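Local coordinates for protein phosphoethanolamine N-methyltransferase 1 (Haemonchus contortus, PDB 4KRG) that probably methylates phosphoethanolamine with S-adenosylmethionine as methyl donor, a step of nematode phosphocholine biosynthesis, at residues A198-M208 with A241-L252. Numbering follows the deposited sequence. Where two conformers were deposited one is given.
Sequences AIRYRDSDGKM and AVGDEETSVDDL
Arg200, Met208 and Glu246 bury the most surface where the linker into helix 249-271 runs across strand 200-202, which pairs antiparallel with strand 208-218 in this Rossmann-like methyltransferase fold. Thr247 and Arg200 tie segments 198-208 and 241-252 together by two hydrogen bonds: Thr247 N donates to Arg200 O at 3.1 Å, while Arg200 N donates to Thr247 OG1 at 2.8 Å, so a hydroxyl stands in for a second backbone acceptor. The Arg200 side chain, bent at chi2 (-63°), passes Glu245 O and sends NE to the anti lone pair of Asp244 OD2 at 2.8 Å; guanidinium and carboxylate are nearly coplanar. Its NH1 turns back to Ile199 O and Arg197 O, which probably fixes the rotation of the group. Met208, a selenomethionine, lays CG against Ala241 CB and, in the conformer given, brings SE to 3.7 Å from Glu246 CG. Glu246, extended beyond CG, crosses Arg202 at about a right angle; as modelled, NE and OE1 form a long salt bridge of 3.5 Å, though the placement of the Arg202 head is doubtful. Beyond Ser248, the N-cap of helix 249-271, whose OG accepts from Asp251 N, Leu252 splits its methyls: CD2 meets Ala198 CB and CD1 meets Ile199 CG1.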
ATOM      1  N   ALA A 198       5.308 -13.262   0.928  1.00 23.84           N
ATOM      2  CA  ALA A 198       5.364 -14.716   1.082  1.00 24.97           C
ATOM      3  C   ALA A 198       6.355 -15.375   0.130  1.00 24.83           C
ATOM      4  O   ALA A 198       7.011 -16.350   0.495  1.00 30.05           O
ATOM      5  CB  ALA A 198       3.982 -15.328   0.895  1.00 23.93           C
ATOM      6  N   ILE A 199       6.442 -14.853  -1.090  1.00 20.62           N
ATOM      7  CA  ILE A 199       7.214 -15.491  -2.156  1.00 20.31           C
ATOM      8  C   ILE A 199       8.664 -15.792  -1.770  1.00 21.78           C
ATOM      9  O   ILE A 199       9.377 -14.939  -1.233  1.00 24.27           O
ATOM     10  CB  ILE A 199       7.169 -14.652  -3.463  1.00 22.89           C
ATOM     11  CG1 ILE A 199       5.806 -14.796  -4.136  1.00 21.57           C
ATOM     12  CG2 ILE A 199       8.260 -15.085  -4.439  1.00 22.52           C
ATOM     13  CD1 ILE A 199       5.587 -13.841  -5.293  1.00 22.15           C
ATOM     14  N   ARG A 200       9.075 -17.030  -2.029  1.00 24.16           N
ATOM     15  CA  ARG A 200      10.463 -17.449  -1.912  1.00 23.80           C
ATOM     16  C   ARG A 200      10.804 -18.184  -3.195  1.00 27.35           C
ATOM     17  O   ARG A 200      10.218 -19.224  -3.486  1.00 30.54           O
ATOM     18  CB  ARG A 200      10.646 -18.388  -0.722  1.00 24.53           C
ATOM     19  CG  ARG A 200      10.344 -17.768   0.626  1.00 25.44           C
ATOM     20  CD  ARG A 200      11.288 -16.631   0.920  1.00 25.97           C
ATOM     21  NE  ARG A 200      11.037 -16.049   2.232  1.00 28.91           N
ATOM     22  CZ  ARG A 200      10.110 -15.131   2.476  1.00 27.17           C
ATOM     23  NH1 ARG A 200       9.335 -14.684   1.498  1.00 24.68           N
ATOM     24  NH2 ARG A 200       9.960 -14.665   3.705  1.00 32.11           N
ATOM     25  N   TYR A 201      11.747 -17.645  -3.958  1.00 27.45           N
ATOM     26  CA  TYR A 201      12.108 -18.213  -5.254  1.00 26.91           C
ATOM     27  C   TYR A 201      13.561 -18.669  -5.295  1.00 26.52           C
ATOM     28  O   TYR A 201      14.466 -17.895  -4.974  1.00 26.59           O
ATOM     29  CB  TYR A 201      11.871 -17.172  -6.348  1.00 26.66           C
ATOM     30  CG  TYR A 201      12.370 -17.556  -7.725  1.00 29.22           C
ATOM     31  CD1 TYR A 201      11.586 -18.315  -8.577  1.00 28.01           C
ATOM     32  CD2 TYR A 201      13.622 -17.140  -8.183  1.00 30.31           C
ATOM     33  CE1 TYR A 201      12.036 -18.661  -9.840  1.00 30.57           C
ATOM     34  CE2 TYR A 201      14.076 -17.482  -9.446  1.00 29.51           C
ATOM     35  CZ  TYR A 201      13.281 -18.242 -10.267  1.00 29.16           C
ATOM     36  OH  TYR A 201      13.726 -18.586 -11.519  1.00 30.78           O
ATOM     37  N   ARG A 202      13.781 -19.919  -5.696  1.00 28.31           N
ATOM     38  CA  ARG A 202      15.134 -20.411  -5.928  1.00 31.19           C
ATOM     39  C   ARG A 202      15.466 -20.305  -7.407  1.00 30.98           C
ATOM     40  O   ARG A 202      14.772 -20.881  -8.249  1.00 30.92           O
ATOM     41  CB  ARG A 202      15.288 -21.863  -5.478  1.00 37.38           C
ATOM     42  CG  ARG A 202      16.729 -22.358  -5.529  1.00 44.16           C
ATOM     43  CD  ARG A 202      16.894 -23.790  -5.009  1.00 52.38           C
ATOM     44  NE  ARG A 202      16.854 -23.882  -3.549  1.00 57.67           N
ATOM     45  CZ  ARG A 202      17.913 -23.748  -2.752  1.00 59.56           C
ATOM     46  NH1 ARG A 202      19.110 -23.512  -3.267  1.00 61.86           N
ATOM     47  NH2 ARG A 202      17.777 -23.849  -1.436  1.00 57.43           N
ATOM     48  N   ASP A 203      16.529 -19.574  -7.728  1.00 28.88           N
ATOM     49  CA  ASP A 203      16.895 -19.387  -9.125  1.00 28.11           C
ATOM     50  C   ASP A 203      17.670 -20.587  -9.691  1.00 30.93           C
ATOM     51  O   ASP A 203      17.864 -21.589  -9.001  1.00 31.69           O
ATOM     52  CB  ASP A 203      17.591 -18.028  -9.364  1.00 26.81           C
ATOM     53  CG  ASP A 203      18.988 -17.935  -8.752  1.00 29.71           C
ATOM     54  OD1 ASP A 203      19.629 -18.971  -8.492  1.00 31.97           O
ATOM     55  OD2 ASP A 203      19.468 -16.798  -8.559  1.00 28.46           O
ATOM     56  N   SER A 204      18.097 -20.490 -10.944  1.00 29.41           N
ATOM     57  CA  SER A 204      18.756 -21.610 -11.606  1.00 31.19           C
ATOM     58  C   SER A 204      20.125 -21.930 -11.005  1.00 33.08           C
ATOM     59  O   SER A 204      20.655 -23.023 -11.202  1.00 35.13           O
ATOM     60  CB  SER A 204      18.888 -21.339 -13.103  1.00 32.81           C
ATOM     61  OG  SER A 204      19.583 -20.131 -13.335  1.00 34.47           O
ATOM     62  N   ASP A 205      20.695 -20.981 -10.273  1.00 33.38           N
ATOM     63  CA  ASP A 205      21.965 -21.207  -9.597  1.00 34.52           C
ATOM     64  C   ASP A 205      21.732 -21.761  -8.198  1.00 33.25           C
ATOM     65  O   ASP A 205      22.677 -22.034  -7.467  1.00 34.86           O
ATOM     66  CB  ASP A 205      22.769 -19.910  -9.519  1.00 37.98           C
ATOM     67  CG  ASP A 205      23.061 -19.320 -10.883  1.00 41.93           C
ATOM     68  OD1 ASP A 205      23.258 -20.099 -11.842  1.00 45.38           O
ATOM     69  OD2 ASP A 205      23.097 -18.074 -10.990  1.00 41.07           O
ATOM     70  N   GLY A 206      20.466 -21.917  -7.829  1.00 32.64           N
ATOM     71  CA  GLY A 206      20.121 -22.462  -6.530  1.00 34.70           C
ATOM     72  C   GLY A 206      20.102 -21.444  -5.402  1.00 36.55           C
ATOM     73  O   GLY A 206      20.154 -21.812  -4.229  1.00 38.81           O
ATOM     74  N   LYS A 207      20.028 -20.163  -5.747  1.00 35.32           N
ATOM     75  CA  LYS A 207      19.980 -19.115  -4.734  1.00 34.86           C
ATOM     76  C   LYS A 207      18.542 -18.723  -4.421  1.00 31.28           C
ATOM     77  O   LYS A 207      17.701 -18.680  -5.320  1.00 31.92           O
ATOM     78  CB  LYS A 207      20.800 -17.902  -5.172  1.00 34.97           C
ATOM     79  CG  LYS A 207      22.300 -18.119  -5.072  1.00 38.91           C
ATOM     80  CD  LYS A 207      23.071 -16.901  -5.537  1.00 40.53           C
ATOM     81  CE  LYS A 207      24.557 -17.039  -5.247  1.00 45.17           C
ATOM     82  NZ  LYS A 207      25.313 -15.838  -5.703  1.00 46.25           N
HETATM   83  N   MSE A 208      18.269 -18.436  -3.150  0.78 30.65           N
HETATM   84  CA  MSE A 208      16.917 -18.103  -2.716  0.78 29.35           C
HETATM   85  C   MSE A 208      16.684 -16.597  -2.719  0.78 28.39           C
HETATM   86  O   MSE A 208      17.583 -15.819  -2.408  0.78 29.15           O
HETATM   87  CB  MSE A 208      16.646 -18.654  -1.313  0.78 31.00           C
HETATM   88  CG  MSE A 208      15.168 -18.753  -0.951  0.78 26.99           C
HETATM   89 SE   MSE A 208      14.233 -20.065  -2.051  0.78 41.70          SE
HETATM   90  CE  MSE A 208      15.537 -21.476  -1.857  0.78 42.13           C
ATOM     91  N   ALA A 241      17.101 -14.301   0.363  1.00 29.53           N
ATOM     92  CA  ALA A 241      16.431 -14.946   1.484  1.00 29.88           C
ATOM     93  C   ALA A 241      17.244 -16.161   1.924  1.00 37.77           C
ATOM     94  O   ALA A 241      16.840 -17.300   1.686  1.00 39.51           O
ATOM     95  CB  ALA A 241      15.035 -15.366   1.096  1.00 26.68           C
ATOM     96  N   VAL A 242      18.385 -15.911   2.564  1.00 40.62           N
ATOM     97  CA  VAL A 242      19.297 -16.978   2.982  1.00 44.91           C
ATOM     98  C   VAL A 242      18.619 -17.972   3.929  1.00 44.43           C
ATOM     99  O   VAL A 242      18.018 -17.578   4.927  1.00 44.94           O
ATOM    100  CB  VAL A 242      20.559 -16.409   3.676  1.00 47.72           C
ATOM    101  CG1 VAL A 242      21.463 -17.535   4.156  1.00 49.51           C
ATOM    102  CG2 VAL A 242      21.318 -15.479   2.738  1.00 48.37           C
ATOM    103  N   GLY A 243      18.712 -19.257   3.604  1.00 43.66           N
ATOM    104  CA  GLY A 243      18.208 -20.296   4.480  1.00 41.40           C
ATOM    105  C   GLY A 243      16.715 -20.546   4.397  1.00 42.05           C
ATOM    106  O   GLY A 243      16.203 -21.447   5.059  1.00 47.34           O
ATOM    107  N   ASP A 244      16.007 -19.759   3.595  1.00 38.34           N
ATOM    108  CA  ASP A 244      14.568 -19.939   3.466  1.00 35.78           C
ATOM    109  C   ASP A 244      14.260 -21.100   2.529  1.00 38.72           C
ATOM    110  O   ASP A 244      15.153 -21.597   1.843  1.00 39.74           O
ATOM    111  CB  ASP A 244      13.914 -18.650   2.971  1.00 35.08           C
ATOM    112  CG  ASP A 244      13.933 -17.548   4.017  1.00 35.20           C
ATOM    113  OD1 ASP A 244      14.649 -17.695   5.031  1.00 39.24           O
ATOM    114  OD2 ASP A 244      13.234 -16.531   3.823  1.00 31.67           O
ATOM    115  N   GLU A 245      13.002 -21.538   2.514  1.00 39.63           N
ATOM    116  CA  GLU A 245      12.574 -22.624   1.630  1.00 39.07           C
ATOM    117  C   GLU A 245      11.589 -22.123   0.571  1.00 32.80           C
ATOM    118  O   GLU A 245      10.788 -21.227   0.840  1.00 30.74           O
ATOM    119  CB  GLU A 245      11.943 -23.763   2.434  1.00 43.52           C
ATOM    120  CG  GLU A 245      10.693 -23.365   3.211  1.00 46.00           C
ATOM    121  CD  GLU A 245       9.909 -24.567   3.716  1.00 50.33           C
ATOM    122  OE1 GLU A 245      10.500 -25.659   3.837  1.00 53.91           O
ATOM    123  OE2 GLU A 245       8.698 -24.422   3.985  1.00 51.03           O
ATOM    124  N   GLU A 246      11.649 -22.706  -0.625  1.00 33.18           N
ATOM    125  CA  GLU A 246      10.824 -22.254  -1.745  1.00 33.28           C
ATOM    126  C   GLU A 246       9.345 -22.314  -1.420  1.00 34.26           C
ATOM    127  O   GLU A 246       8.901 -23.151  -0.636  1.00 36.98           O
ATOM    128  CB  GLU A 246      11.082 -23.099  -2.993  1.00 33.61           C
ATOM    129  CG  GLU A 246      12.470 -22.962  -3.562  1.00 35.60           C
ATOM    130  CD  GLU A 246      12.717 -23.900  -4.722  1.00 37.03           C
ATOM    131  OE1 GLU A 246      13.584 -24.792  -4.587  1.00 39.12           O
ATOM    132  OE2 GLU A 246      12.051 -23.742  -5.767  1.00 35.60           O
ATOM    133  N   THR A 247       8.585 -21.411  -2.023  1.00 32.17           N
ATOM    134  CA  THR A 247       7.141 -21.472  -1.929  1.00 31.38           C
ATOM    135  C   THR A 247       6.637 -21.833  -3.303  1.00 31.69           C
ATOM    136  O   THR A 247       6.862 -21.096  -4.259  1.00 29.30           O
ATOM    137  CB  THR A 247       6.534 -20.130  -1.507  1.00 27.08           C
ATOM    138  OG1 THR A 247       7.149 -19.076  -2.257  1.00 27.52           O
ATOM    139  CG2 THR A 247       6.760 -19.889  -0.029  1.00 28.20           C
ATOM    140  N   SER A 248       5.966 -22.975  -3.403  1.00 42.43           N
ATOM    141  CA  SER A 248       5.442 -23.448  -4.678  1.00 41.17           C
ATOM    142  C   SER A 248       4.228 -22.627  -5.095  1.00 38.24           C
ATOM    143  O   SER A 248       3.703 -21.851  -4.302  1.00 37.83           O
ATOM    144  CB  SER A 248       5.043 -24.917  -4.570  1.00 42.82           C
ATOM    145  OG  SER A 248       3.844 -25.060  -3.826  1.00 42.61           O
ATOM    146  N   VAL A 249       3.779 -22.811  -6.335  1.00 36.18           N
ATOM    147  CA  VAL A 249       2.574 -22.142  -6.822  1.00 35.22           C
ATOM    148  C   VAL A 249       1.330 -22.643  -6.084  1.00 35.84           C
ATOM    149  O   VAL A 249       0.458 -21.859  -5.726  1.00 35.11           O
ATOM    150  CB  VAL A 249       2.397 -22.319  -8.347  1.00 35.42           C
ATOM    151  CG1 VAL A 249       1.142 -21.616  -8.829  1.00 35.64           C
ATOM    152  CG2 VAL A 249       3.595 -21.763  -9.077  1.00 35.20           C
ATOM    153  N   ASP A 250       1.263 -23.948  -5.845  1.00 36.73           N
ATOM    154  CA  ASP A 250       0.133 -24.531  -5.131  1.00 37.61           C
ATOM    155  C   ASP A 250       0.059 -24.074  -3.673  1.00 36.83           C
ATOM    156  O   ASP A 250      -1.030 -23.817  -3.158  1.00 38.07           O
ATOM    157  CB  ASP A 250       0.179 -26.059  -5.207  1.00 42.55           C
ATOM    158  CG  ASP A 250      -0.131 -26.586  -6.598  1.00 47.82           C
ATOM    159  OD1 ASP A 250      -0.926 -25.948  -7.318  1.00 49.92           O
ATOM    160  OD2 ASP A 250       0.417 -27.643  -6.968  1.00 49.57           O
ATOM    161  N   ASP A 251       1.215 -23.974  -3.019  1.00 35.41           N
ATOM    162  CA  ASP A 251       1.291 -23.520  -1.628  1.00 34.50           C
ATOM    163  C   ASP A 251       0.898 -22.050  -1.501  1.00 31.77           C
ATOM    164  O   ASP A 251       0.262 -21.648  -0.531  1.00 32.07           O
ATOM    165  CB  ASP A 251       2.706 -23.730  -1.065  1.00 37.09           C
ATOM    166  CG  ASP A 251       2.952 -25.157  -0.583  1.00 40.64           C
ATOM    167  OD1 ASP A 251       2.098 -26.040  -0.824  1.00 39.10           O
ATOM    168  OD2 ASP A 251       4.014 -25.394   0.038  1.00 42.55           O
ATOM    169  N   LEU A 252       1.288 -21.251  -2.487  1.00 29.49           N
ATOM    170  CA  LEU A 252       0.955 -19.834  -2.503  1.00 27.91           C
ATOM    171  C   LEU A 252      -0.506 -19.631  -2.869  1.00 27.69           C
ATOM    172  O   LEU A 252      -1.174 -18.760  -2.319  1.00 29.62           O
ATOM    173  CB  LEU A 252       1.842 -19.088  -3.494  1.00 27.51           C
ATOM    174  CG  LEU A 252       3.292 -18.884  -3.063  1.00 29.18           C
ATOM    175  CD1 LEU A 252       4.144 -18.400  -4.228  1.00 28.38           C
ATOM    176  CD2 LEU A 252       3.357 -17.901  -1.908  1.00 27.09           C
TER
HETATM  177  O   HOH W   1      11.085 -21.541  -6.844  1.00 34.51           O
HETATM  178  O   HOH W   2      14.782 -25.479  -2.011  1.00 47.03           O